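Local coordinates for protein hydroxyindole o-methyltransferase (Homo sapiens, PDB 4A6E) that makes melatonin by transferring a methyl group from S-adenosyl-L-methionine to the hydroxyl of N-acetylserotonin, and works as a homodimer, at residues 122-127 and 299-304; 248-253 and 264-269; 253-258 and 281-286. All blocks are in the same frame, centred on the assembly; numbering follows the deposited sequence.

Contact 1: 122-127 and 299-304; sequences DAVREG and YSLNML. With ASE (N-acetyl serotonin), chain D; SO4 (sulfate ion), chain F.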
loop_
_atom_site.group_PDB
_atom_site.type_symbol
_atom_site.label_atom_id
_atom_site.label_comp_id
_atom_site.label_asym_id
_atom_site.label_seq_id
_atom_site.Cartn_x
_atom_site.Cartn_y
_atom_site.Cartn_z
ATOM N N ASP A 122 13.770 0.771 8.364
ATOM C CA ASP A 122 15.050 1.464 8.460
ATOM C C ASP A 122 14.918 2.930 8.878
ATOM O O ASP A 122 15.663 3.357 9.752
ATOM C CB ASP A 122 15.882 1.288 7.183
ATOM C CG ASP A 122 16.413 -0.130 6.998
ATOM O OD1 ASP A 122 16.998 -0.682 7.967
ATOM O OD2 ASP A 122 16.257 -0.683 5.884
ATOM N N ALA A 123 13.926 3.676 8.316
ATOM C CA ALA A 123 13.631 5.083 8.664
ATOM C C ALA A 123 13.224 5.166 10.132
ATOM O O ALA A 123 13.680 6.060 10.839
ATOM C CB ALA A 123 12.529 5.637 7.779
ATOM N N VAL A 124 12.428 4.181 10.598
ATOM C CA VAL A 124 12.010 4.065 11.993
ATOM C C VAL A 124 13.233 3.745 12.880
ATOM O O VAL A 124 13.440 4.433 13.875
ATOM C CB VAL A 124 10.804 3.094 12.165
ATOM C CG1 VAL A 124 10.538 2.747 13.629
ATOM C CG2 VAL A 124 9.553 3.673 11.505
ATOM N N ARG A 125 14.075 2.778 12.472
ATOM C CA ARG A 125 15.307 2.427 13.190
ATOM C C ARG A 125 16.290 3.608 13.349
ATOM O O ARG A 125 16.755 3.871 14.460
ATOM C CB ARG A 125 16.032 1.296 12.472
ATOM C CG ARG A 125 15.471 -0.069 12.762
ATOM C CD ARG A 125 16.370 -1.162 12.217
ATOM N NE ARG A 125 15.651 -2.437 12.117
ATOM C CZ ARG A 125 15.122 -2.912 10.993
ATOM N NH1 ARG A 125 15.260 -2.249 9.853
ATOM N NH2 ARG A 125 14.483 -4.073 10.994
ATOM N N GLU A 126 16.561 4.329 12.239
ATOM C CA GLU A 126 17.530 5.416 12.109
ATOM C C GLU A 126 17.033 6.806 12.460
ATOM O O GLU A 126 17.862 7.703 12.675
ATOM C CB GLU A 126 18.088 5.447 10.673
ATOM C CG GLU A 126 18.863 4.203 10.245
ATOM C CD GLU A 126 18.951 3.995 8.744
ATOM O OE1 GLU A 126 19.240 4.974 8.016
ATOM O OE2 GLU A 126 18.697 2.855 8.292
ATOM N N GLY A 127 15.714 7.012 12.413
ATOM C CA GLY A 127 15.094 8.311 12.663
ATOM C C GLY A 127 15.385 9.317 11.574
ATOM O O GLY A 127 15.344 10.527 11.806
ATOM N N TYR A 299 0.822 11.024 7.350
ATOM C CA TYR A 299 1.547 12.189 6.806
ATOM C C TYR A 299 2.825 12.540 7.620
ATOM O O TYR A 299 3.822 12.920 7.008
ATOM C CB TYR A 299 0.614 13.428 6.663
ATOM C CG TYR A 299 -0.245 13.430 5.409
ATOM C CD1 TYR A 299 -0.544 12.242 4.736
ATOM C CD2 TYR A 299 -0.717 14.623 4.863
ATOM C CE1 TYR A 299 -1.322 12.237 3.576
ATOM C CE2 TYR A 299 -1.510 14.627 3.708
ATOM C CZ TYR A 299 -1.806 13.428 3.068
ATOM O OH TYR A 299 -2.555 13.395 1.917
ATOM N N SER A 300 2.810 12.377 8.977
ATOM C CA SER A 300 3.965 12.647 9.860
ATOM C C SER A 300 5.079 11.613 9.605
ATOM O O SER A 300 6.254 11.974 9.502
ATOM C CB SER A 300 3.535 12.633 11.326
ATOM O OG SER A 300 4.401 13.342 12.203
ATOM N N LEU A 301 4.686 10.331 9.466
ATOM C CA LEU A 301 5.578 9.218 9.166
ATOM C C LEU A 301 6.168 9.393 7.755
ATOM O O LEU A 301 7.359 9.108 7.561
ATOM C CB LEU A 301 4.816 7.911 9.301
ATOM C CG LEU A 301 5.622 6.662 9.598
ATOM C CD1 LEU A 301 6.637 6.869 10.712
ATOM C CD2 LEU A 301 4.715 5.538 9.967
ATOM N N ASN A 302 5.369 9.949 6.795
ATOM C CA ASN A 302 5.880 10.281 5.462
ATOM C C ASN A 302 6.949 11.400 5.559
ATOM O O ASN A 302 7.900 11.374 4.789
ATOM C CB ASN A 302 4.778 10.668 4.490
ATOM C CG ASN A 302 5.290 10.895 3.081
ATOM O OD1 ASN A 302 5.791 9.986 2.424
ATOM N ND2 ASN A 302 5.260 12.132 2.619
ATOM N N MET A 303 6.828 12.339 6.528
ATOM C CA MET A 303 7.872 13.362 6.753
ATOM C C MET A 303 9.157 12.711 7.330
ATOM O O MET A 303 10.258 13.162 7.032
ATOM C CB MET A 303 7.373 14.554 7.613
ATOM C CG MET A 303 6.284 15.367 6.943
ATOM S SD MET A 303 6.848 16.324 5.494
ATOM C CE MET A 303 6.176 15.333 4.101
ATOM N N LEU A 304 9.018 11.615 8.091
ATOM C CA LEU A 304 10.170 10.880 8.630
ATOM C C LEU A 304 10.984 10.260 7.482
ATOM O O LEU A 304 12.215 10.332 7.464
ATOM C CB LEU A 304 9.706 9.789 9.622
ATOM C CG LEU A 304 10.791 8.962 10.295
ATOM C CD1 LEU A 304 11.542 9.758 11.314
ATOM C CD2 LEU A 304 10.194 7.777 10.976
HETATM C C1 ASE D . 6.309 17.934 1.356
HETATM C C2 ASE D . 4.987 17.623 1.042
HETATM C C3 ASE D . 4.787 16.369 0.431
HETATM C C4 ASE D . 7.424 17.087 1.090
HETATM C C5 ASE D . 7.200 15.841 0.496
HETATM C C6 ASE D . 5.894 15.449 0.152
HETATM C C7 ASE D . 3.570 15.680 -0.039
HETATM C C8 ASE D . 3.956 14.458 -0.528
HETATM N N9 ASE D . 5.339 14.292 -0.437
HETATM O O10 ASE D . 6.542 19.100 1.978
HETATM C C11 ASE D . 2.202 16.254 0.155
HETATM C C12 ASE D . 1.717 15.696 1.559
HETATM N N13 ASE D . 1.383 14.258 1.434
HETATM C C14 ASE D . 2.019 13.289 2.231
HETATM C C15 ASE D . 1.648 11.823 2.008
HETATM O O16 ASE D . 2.891 13.566 3.121
HETATM S S SO4 F . 13.562 -5.186 7.446
HETATM O O1 SO4 F . 13.202 -5.688 8.780
HETATM O O2 SO4 F . 14.583 -6.094 6.853
HETATM O O3 SO4 F . 12.364 -5.177 6.568
HETATM O O4 SO4 F . 14.117 -3.802 7.583
#
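Leu304 is wedged by its forked end against Ala123, Val124 and Gly127. Leu304 CD2 lies 3.9 Å from the carbonyl O of Ala123 and also meets Val124 CG2, the two side chains standing roughly perpendicular, while its CD1 comes up against the backbone of Gly127, 3.9 Å from Gly127 C. With CG anti to the backbone N (chi1 -178°), the Leu304 chain reaches straight across to helix 120-126. One turn back, Leu301 CD1 adds a looser touch on Val124 CG2 at 4.4 Å. Gly127 ends that helix with positive phi. The short axes run 10.5 Å apart at 76°, a small crossing within the methyltransferase domain in which apolar side chains meet each other and backbone atoms, at a place where the second subunit closes in: Ser56 OG of that subunit hydrogen-bonds to Val124 O, and its Ile66 packs on Leu301. On another side of helix 294-306 lies the substrate. Asn302 ND2 gives a weak hydrogen bond to O16 of N-acetylserotonin (2.8 Å), and the Tyr299 ring lies under the acetyl group, with ligand C14 3.6 Å above the ring centre. Asn302 OD1 accepts from Trp117 and Gln306, which fixes the turn of the amide.

Contact 2: 248-253 and 264-269; sequences YILARV and HLLERI. With SAM (S-adenosylmethionine), chain C.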
loop_
_atom_site.group_PDB
_atom_site.type_symbol
_atom_site.label_atom_id
_atom_site.label_comp_id
_atom_site.label_asym_id
_atom_site.label_seq_id
_atom_site.Cartn_x
_atom_site.Cartn_y
_atom_site.Cartn_z
ATOM N N TYR A 248 2.899 36.904 5.710
ATOM C CA TYR A 248 3.767 35.862 5.173
ATOM C C TYR A 248 3.003 34.521 5.278
ATOM O O TYR A 248 2.509 34.209 6.356
ATOM C CB TYR A 248 5.109 35.824 5.924
ATOM C CG TYR A 248 5.954 37.030 5.597
ATOM C CD1 TYR A 248 6.720 37.074 4.430
ATOM C CD2 TYR A 248 5.928 38.162 6.405
ATOM C CE1 TYR A 248 7.421 38.225 4.069
ATOM C CE2 TYR A 248 6.630 39.316 6.055
ATOM C CZ TYR A 248 7.371 39.343 4.883
ATOM O OH TYR A 248 8.105 40.458 4.562
ATOM N N ILE A 249 2.806 33.802 4.150
ATOM C CA ILE A 249 2.096 32.506 4.138
ATOM C C ILE A 249 3.127 31.391 4.097
ATOM O O ILE A 249 4.058 31.461 3.301
ATOM C CB ILE A 249 1.032 32.365 3.003
ATOM C CG1 ILE A 249 0.079 33.590 2.935
ATOM C CG2 ILE A 249 0.239 31.026 3.103
ATOM C CD1 ILE A 249 -0.868 33.661 1.616
ATOM N N LEU A 250 2.995 30.405 4.993
ATOM C CA LEU A 250 3.869 29.226 5.095
ATOM C C LEU A 250 3.009 27.946 5.001
ATOM O O LEU A 250 2.569 27.398 6.032
ATOM C CB LEU A 250 4.662 29.211 6.420
ATOM C CG LEU A 250 5.954 29.986 6.557
ATOM C CD1 LEU A 250 6.525 29.767 7.951
ATOM C CD2 LEU A 250 7.006 29.503 5.566
ATOM N N ALA A 251 2.739 27.496 3.765
ATOM C CA ALA A 251 1.927 26.298 3.517
ATOM C C ALA A 251 2.830 25.089 3.294
ATOM O O ALA A 251 3.599 25.060 2.331
ATOM C CB ALA A 251 1.000 26.506 2.324
ATOM N N ARG A 252 2.754 24.103 4.204
ATOM C CA ARG A 252 3.526 22.860 4.135
ATOM C C ARG A 252 5.044 23.102 4.022
ATOM O O ARG A 252 5.741 22.396 3.286
ATOM C CB ARG A 252 3.014 21.925 3.001
ATOM C CG ARG A 252 1.576 21.466 3.189
ATOM C CD ARG A 252 1.208 20.390 2.198
ATOM N NE ARG A 252 1.069 20.895 0.835
ATOM C CZ ARG A 252 0.470 20.236 -0.153
ATOM N NH1 ARG A 252 -0.072 19.040 0.067
ATOM N NH2 ARG A 252 0.391 20.775 -1.362
ATOM N N VAL A 253 5.547 24.101 4.760
ATOM C CA VAL A 253 6.967 24.424 4.825
ATOM C C VAL A 253 7.479 23.883 6.160
ATOM O O VAL A 253 8.310 22.986 6.152
ATOM C CB VAL A 253 7.256 25.931 4.620
ATOM C CG1 VAL A 253 8.730 26.247 4.839
ATOM C CG2 VAL A 253 6.816 26.382 3.236
ATOM N N HIS A 264 14.609 29.188 13.225
ATOM C CA HIS A 264 15.439 30.088 12.431
ATOM C C HIS A 264 14.625 30.874 11.410
ATOM O O HIS A 264 14.688 32.115 11.411
ATOM C CB HIS A 264 16.622 29.354 11.784
ATOM C CG HIS A 264 17.508 30.253 10.970
ATOM N ND1 HIS A 264 17.898 29.914 9.672
ATOM C CD2 HIS A 264 18.024 31.471 11.269
ATOM C CE1 HIS A 264 18.648 30.921 9.248
ATOM N NE2 HIS A 264 18.747 31.881 10.170
ATOM N N LEU A 265 13.851 30.164 10.554
ATOM C CA LEU A 265 13.017 30.812 9.544
ATOM C C LEU A 265 11.971 31.698 10.203
ATOM O O LEU A 265 11.755 32.827 9.747
ATOM C CB LEU A 265 12.365 29.772 8.620
ATOM C CG LEU A 265 11.291 30.248 7.629
ATOM C CD1 LEU A 265 11.857 31.194 6.570
ATOM C CD2 LEU A 265 10.610 29.069 6.992
ATOM N N LEU A 266 11.366 31.213 11.310
ATOM C CA LEU A 266 10.348 31.989 11.998
ATOM C C LEU A 266 10.872 33.278 12.540
ATOM O O LEU A 266 10.230 34.298 12.324
ATOM C CB LEU A 266 9.591 31.183 13.050
ATOM C CG LEU A 266 8.671 30.077 12.521
ATOM C CD1 LEU A 266 8.272 29.142 13.628
ATOM C CD2 LEU A 266 7.446 30.644 11.856
ATOM N N GLU A 267 12.086 33.268 13.141
ATOM C CA GLU A 267 12.771 34.475 13.670
ATOM C C GLU A 267 13.028 35.470 12.538
ATOM O O GLU A 267 12.854 36.671 12.743
ATOM C CB GLU A 267 14.126 34.131 14.310
ATOM C CG GLU A 267 14.099 33.225 15.529
ATOM C CD GLU A 267 13.728 33.787 16.890
ATOM O OE1 GLU A 267 13.788 35.027 17.084
ATOM O OE2 GLU A 267 13.407 32.961 17.778
ATOM N N ARG A 268 13.449 34.974 11.346
ATOM C CA ARG A 268 13.735 35.833 10.180
ATOM C C ARG A 268 12.482 36.567 9.716
ATOM O O ARG A 268 12.536 37.772 9.464
ATOM C CB ARG A 268 14.348 35.026 9.024
ATOM C CG ARG A 268 15.794 34.629 9.275
ATOM C CD ARG A 268 16.420 33.858 8.124
ATOM N NE ARG A 268 15.951 34.336 6.824
ATOM C CZ ARG A 268 16.490 35.334 6.136
ATOM N NH1 ARG A 268 17.551 35.986 6.609
ATOM N NH2 ARG A 268 15.971 35.696 4.978
ATOM N N ILE A 269 11.349 35.832 9.625
ATOM C CA ILE A 269 10.060 36.379 9.210
ATOM C C ILE A 269 9.642 37.403 10.229
ATOM O O ILE A 269 9.326 38.525 9.839
ATOM C CB ILE A 269 8.986 35.284 9.056
ATOM C CG1 ILE A 269 9.350 34.272 7.945
ATOM C CG2 ILE A 269 7.584 35.902 8.850
ATOM C CD1 ILE A 269 8.645 32.965 8.134
HETATM N N SAM C . 3.552 25.760 -0.334
HETATM C CA SAM C . 3.435 24.682 -1.375
HETATM C C SAM C . 2.313 23.679 -1.103
HETATM O O SAM C . 1.914 23.453 0.055
HETATM O OXT SAM C . 1.803 23.062 -2.074
HETATM C CB SAM C . 4.736 23.962 -1.634
HETATM C CG SAM C . 5.052 23.123 -0.391
HETATM S SD SAM C . 6.605 22.166 -0.507
HETATM C CE SAM C . 6.340 21.085 0.792
HETATM C "C5'" SAM C . 7.896 23.170 0.278
HETATM C "C4'" SAM C . 8.335 24.310 -0.639
HETATM O "O4'" SAM C . 9.429 24.993 0.027
HETATM C "C3'" SAM C . 8.846 23.741 -1.984
HETATM O "O3'" SAM C . 8.202 24.496 -2.986
HETATM C "C2'" SAM C . 10.400 23.946 -1.925
HETATM O "O2'" SAM C . 10.949 24.292 -3.198
HETATM C "C1'" SAM C . 10.454 25.200 -1.004
HETATM N N9 SAM C . 11.725 25.464 -0.343
HETATM C C8 SAM C . 12.487 24.554 0.343
HETATM N N7 SAM C . 13.562 25.150 0.802
HETATM C C5 SAM C . 13.562 26.477 0.485
HETATM C C6 SAM C . 14.435 27.567 0.752
HETATM N N6 SAM C . 15.568 27.420 1.503
HETATM N N1 SAM C . 14.100 28.757 0.250
HETATM C C2 SAM C . 12.956 28.920 -0.501
HETATM N N3 SAM C . 12.072 27.946 -0.751
HETATM C C4 SAM C . 12.353 26.708 -0.269
#
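The strand-helix half of a beta-alpha-beta unit of the Rossmann-like methyltransferase domain meets here: strand 247-251 and helix 259-272, whose short segments 248-251 and 264-269 run nearly antiparallel with their axes 11.3 Å apart. Leu250 touches three of the helix residues, Leu265, Leu266 and Ile269. Leu250 CD1 meets Ile269 CD1 tip to tip at 3.8 Å and also touches Leu266 CD2, whereas Leu250 CD2 reaches Leu265 CD2, again tip to tip, at 3.9 Å. Leu265 CD2 serves twice, since Val253 CG1 also lies against it, the two side chains set nearly square to each other. At the far end, Ile269 CG2 sits 3.7 Å from Tyr248 CD2, the side chains passing alongside one another and pointing opposite ways; the Tyr248 hydroxyl bonds to Pro243 O.

At the C-terminal end of the strand the chain turns to S-adenosylmethionine. Ala251 O takes a bond from the cofactor's amino N, and Arg252 grips the carboxylate with the edge of its guanidinium: Arg252 NE to cofactor O and NH2 to OXT, both 2.8 Å and nearly straight at 170° and 165°. A bend at chi3 (-71°) brings that edge round. A leucine in place of Arg252 would probably leave the cofactor carboxylate without its paired donors and opposing charge, and less firmly oriented.

Strands 182-186 and 278-283 flank strand 247-251 in the sheet, Leu186 and Ile279 adding their side chains to Leu250, while Leu320 and Leu321 of helix 314-323 pack against Leu266.

Contact 3: 253-258 and 281-286; sequences VLHDWA and VIESLL. With ASE (N-acetyl serotonin), chain D; SAM (S-adenosylmethionine), chain C.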
loop_
_atom_site.group_PDB
_atom_site.type_symbol
_atom_site.label_atom_id
_atom_site.label_comp_id
_atom_site.label_asym_id
_atom_site.label_seq_id
_atom_site.Cartn_x
_atom_site.Cartn_y
_atom_site.Cartn_z
ATOM N N VAL A 253 5.547 24.101 4.760
ATOM C CA VAL A 253 6.967 24.424 4.825
ATOM C C VAL A 253 7.479 23.883 6.160
ATOM O O VAL A 253 8.310 22.986 6.152
ATOM C CB VAL A 253 7.256 25.931 4.620
ATOM C CG1 VAL A 253 8.730 26.247 4.839
ATOM C CG2 VAL A 253 6.816 26.382 3.236
ATOM N N LEU A 254 6.926 24.360 7.293
ATOM C CA LEU A 254 7.347 23.948 8.650
ATOM C C LEU A 254 7.434 22.436 8.887
ATOM O O LEU A 254 8.371 21.979 9.549
ATOM C CB LEU A 254 6.574 24.676 9.780
ATOM C CG LEU A 254 6.593 26.227 9.796
ATOM C CD1 LEU A 254 5.682 26.792 10.916
ATOM C CD2 LEU A 254 8.003 26.764 9.951
ATOM N N HIS A 255 6.521 21.661 8.274
ATOM C CA HIS A 255 6.512 20.201 8.389
ATOM C C HIS A 255 7.736 19.505 7.734
ATOM O O HIS A 255 7.947 18.324 7.991
ATOM C CB HIS A 255 5.157 19.598 7.950
ATOM C CG HIS A 255 4.972 19.432 6.467
ATOM N ND1 HIS A 255 4.175 18.421 5.946
ATOM C CD2 HIS A 255 5.472 20.156 5.437
ATOM C CE1 HIS A 255 4.230 18.556 4.627
ATOM N NE2 HIS A 255 4.993 19.587 4.273
ATOM N N ASP A 256 8.547 20.226 6.929
ATOM C CA ASP A 256 9.716 19.640 6.259
ATOM C C ASP A 256 10.930 19.671 7.156
ATOM O O ASP A 256 11.924 18.988 6.874
ATOM C CB ASP A 256 10.093 20.446 4.998
ATOM C CG ASP A 256 9.104 20.506 3.853
ATOM O OD1 ASP A 256 8.193 19.654 3.808
ATOM O OD2 ASP A 256 9.296 21.357 2.944
ATOM N N TRP A 257 10.899 20.537 8.178
ATOM C CA TRP A 257 12.062 20.792 9.009
ATOM C C TRP A 257 11.917 20.526 10.484
ATOM O O TRP A 257 10.811 20.536 11.036
ATOM C CB TRP A 257 12.528 22.230 8.797
ATOM C CG TRP A 257 12.572 22.676 7.362
ATOM C CD1 TRP A 257 11.716 23.550 6.754
ATOM C CD2 TRP A 257 13.545 22.305 6.367
ATOM N NE1 TRP A 257 12.090 23.746 5.442
ATOM C CE2 TRP A 257 13.219 23.006 5.182
ATOM C CE3 TRP A 257 14.678 21.465 6.368
ATOM C CZ2 TRP A 257 13.980 22.881 4.002
ATOM C CZ3 TRP A 257 15.429 21.340 5.198
ATOM C CH2 TRP A 257 15.082 22.043 4.036
ATOM N N ALA A 258 13.071 20.315 11.130
ATOM C CA ALA A 258 13.184 20.102 12.570
ATOM C C ALA A 258 12.990 21.461 13.327
ATOM O O ALA A 258 13.178 22.547 12.738
ATOM C CB ALA A 258 14.537 19.486 12.876
ATOM N N VAL A 281 0.171 30.003 8.792
ATOM C CA VAL A 281 0.741 28.651 8.692
ATOM C C VAL A 281 -0.400 27.718 8.267
ATOM O O VAL A 281 -1.435 27.678 8.952
ATOM C CB VAL A 281 1.391 28.179 10.020
ATOM C CG1 VAL A 281 1.898 26.740 9.904
ATOM C CG2 VAL A 281 2.509 29.121 10.464
ATOM N N ILE A 282 -0.236 27.026 7.114
ATOM C CA ILE A 282 -1.240 26.092 6.585
ATOM C C ILE A 282 -0.649 24.698 6.627
ATOM O O ILE A 282 0.210 24.351 5.815
ATOM C CB ILE A 282 -1.815 26.474 5.191
ATOM C CG1 ILE A 282 -2.495 27.864 5.229
ATOM C CG2 ILE A 282 -2.775 25.380 4.676
ATOM C CD1 ILE A 282 -2.591 28.586 3.906
ATOM N N GLU A 283 -1.075 23.925 7.632
ATOM C CA GLU A 283 -0.601 22.563 7.871
ATOM C C GLU A 283 -1.757 21.664 8.316
ATOM O O GLU A 283 -2.801 22.179 8.727
ATOM C CB GLU A 283 0.494 22.578 8.967
ATOM C CG GLU A 283 1.801 23.273 8.591
ATOM C CD GLU A 283 2.787 22.520 7.723
ATOM O OE1 GLU A 283 2.411 21.479 7.138
ATOM O OE2 GLU A 283 3.929 23.012 7.575
ATOM N N SER A 284 -1.566 20.334 8.247
ATOM C CA SER A 284 -2.536 19.354 8.745
ATOM C C SER A 284 -2.271 19.196 10.260
ATOM O O SER A 284 -1.275 18.592 10.670
ATOM C CB SER A 284 -2.401 18.015 8.020
ATOM O OG SER A 284 -3.494 17.162 8.326
ATOM N N LEU A 285 -3.129 19.796 11.079
ATOM C CA LEU A 285 -2.966 19.760 12.527
ATOM C C LEU A 285 -3.218 18.377 13.113
ATOM O O LEU A 285 -4.205 17.722 12.776
ATOM C CB LEU A 285 -3.847 20.808 13.238
ATOM C CG LEU A 285 -3.615 22.292 12.915
ATOM C CD1 LEU A 285 -4.730 23.149 13.519
ATOM C CD2 LEU A 285 -2.253 22.772 13.406
ATOM N N LEU A 286 -2.336 17.965 14.013
ATOM C CA LEU A 286 -2.387 16.712 14.742
ATOM C C LEU A 286 -3.200 16.934 16.009
ATOM O O LEU A 286 -3.090 18.003 16.617
ATOM C CB LEU A 286 -0.934 16.350 15.107
ATOM C CG LEU A 286 -0.446 14.899 15.134
ATOM C CD1 LEU A 286 -0.849 14.125 13.888
ATOM C CD2 LEU A 286 1.056 14.877 15.270
HETATM C C1 ASE D . 6.309 17.934 1.356
HETATM C C2 ASE D . 4.987 17.623 1.042
HETATM C C3 ASE D . 4.787 16.369 0.431
HETATM C C4 ASE D . 7.424 17.087 1.090
HETATM C C5 ASE D . 7.200 15.841 0.496
HETATM C C6 ASE D . 5.894 15.449 0.152
HETATM C C7 ASE D . 3.570 15.680 -0.039
HETATM C C8 ASE D . 3.956 14.458 -0.528
HETATM N N9 ASE D . 5.339 14.292 -0.437
HETATM O O10 ASE D . 6.542 19.100 1.978
HETATM C C11 ASE D . 2.202 16.254 0.155
HETATM C C12 ASE D . 1.717 15.696 1.559
HETATM N N13 ASE D . 1.383 14.258 1.434
HETATM C C14 ASE D . 2.019 13.289 2.231
HETATM C C15 ASE D . 1.648 11.823 2.008
HETATM O O16 ASE D . 2.891 13.566 3.121
HETATM N N SAM C . 3.552 25.760 -0.334
HETATM C CA SAM C . 3.435 24.682 -1.375
HETATM C C SAM C . 2.313 23.679 -1.103
HETATM O O SAM C . 1.914 23.453 0.055
HETATM O OXT SAM C . 1.803 23.062 -2.074
HETATM C CB SAM C . 4.736 23.962 -1.634
HETATM C CG SAM C . 5.052 23.123 -0.391
HETATM S SD SAM C . 6.605 22.166 -0.507
HETATM C CE SAM C . 6.340 21.085 0.792
HETATM C "C5'" SAM C . 7.896 23.170 0.278
HETATM C "C4'" SAM C . 8.335 24.310 -0.639
HETATM O "O4'" SAM C . 9.429 24.993 0.027
HETATM C "C3'" SAM C . 8.846 23.741 -1.984
HETATM O "O3'" SAM C . 8.202 24.496 -2.986
HETATM C "C2'" SAM C . 10.400 23.946 -1.925
HETATM O "O2'" SAM C . 10.949 24.292 -3.198
HETATM C "C1'" SAM C . 10.454 25.200 -1.004
HETATM N N9 SAM C . 11.725 25.464 -0.343
HETATM C C8 SAM C . 12.487 24.554 0.343
HETATM N N7 SAM C . 13.562 25.150 0.802
HETATM C C5 SAM C . 13.562 26.477 0.485
HETATM C C6 SAM C . 14.435 27.567 0.752
HETATM N N6 SAM C . 15.568 27.420 1.503
HETATM N N1 SAM C . 14.100 28.757 0.250
HETATM C C2 SAM C . 12.956 28.920 -0.501
HETATM N N3 SAM C . 12.072 27.946 -0.751
HETATM C C4 SAM C . 12.353 26.708 -0.269
HETATM O O HOH W 1 4.307 25.483 6.990
#
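A short 3-10 turn, 254-256, faces strand 278-283 and comes nearest at His255 and Glu283, whose CA atoms lie 7.5 Å apart. Glu283 makes the polar contacts across the pair: its OE2 accepts the backbone N-H of His255 at 3.0 Å, a moderately bent bond (149°) that arrives from above the carboxylate plane. A water adds a second link, accepting from Leu254 N and donating to the same OE2 at 2.6 Å. The other oxygen, Glu283 OE1, lies over one face of the His255 ring, 3.3 Å above its plane and toward the rim, with ring and carboxylate turned 57° apart. An apolar touch joins Leu254 CD1 to Val281 CG1 at 3.9 Å, one side chain laid crosswise on the other.

This is the active-site loop of the O-methyltransferase domain, leading from strand 247-251 into helix 259-272. His255, inferred to be the proton donor or acceptor, has its ring swung in over its own backbone (chi1 81°), which aims NE2 at the hydroxyl O10 of N-acetylserotonin, 2.8 Å away. Asp256 OD1 takes the hydrogen bond from that same O10 at 2.5 Å, so two neighbouring residues hold the oxygen that accepts the methyl group. From the second shell, Glu311 bonds to His255 ND1 and settles the ring's rotation, and Tyr317 of helix 314-323 packs on Glu283.

How the contacts relate
From the N terminus, the chain first enters contact 1 at 122-127 and returns to it only at 299-304, a loop of 171 intervening residues that holds both other contacts. Within it, contact 2 closes a short loop, 248-253 to 264-269, and contact 3 starts on the shared Val253 and closes at 281-286; their segments alternate, so the two loops cross. Strands 247-251 and 278-283 are sheet neighbours, and probable backbone hydrogen bonds between Ile282 and both Leu250 and Arg252 join contacts 2 and 3. Contact 3 meets contact 1 where Met303 packs on His255 and Asp256, tying helix 294-306 to the active-site loop round the substrate.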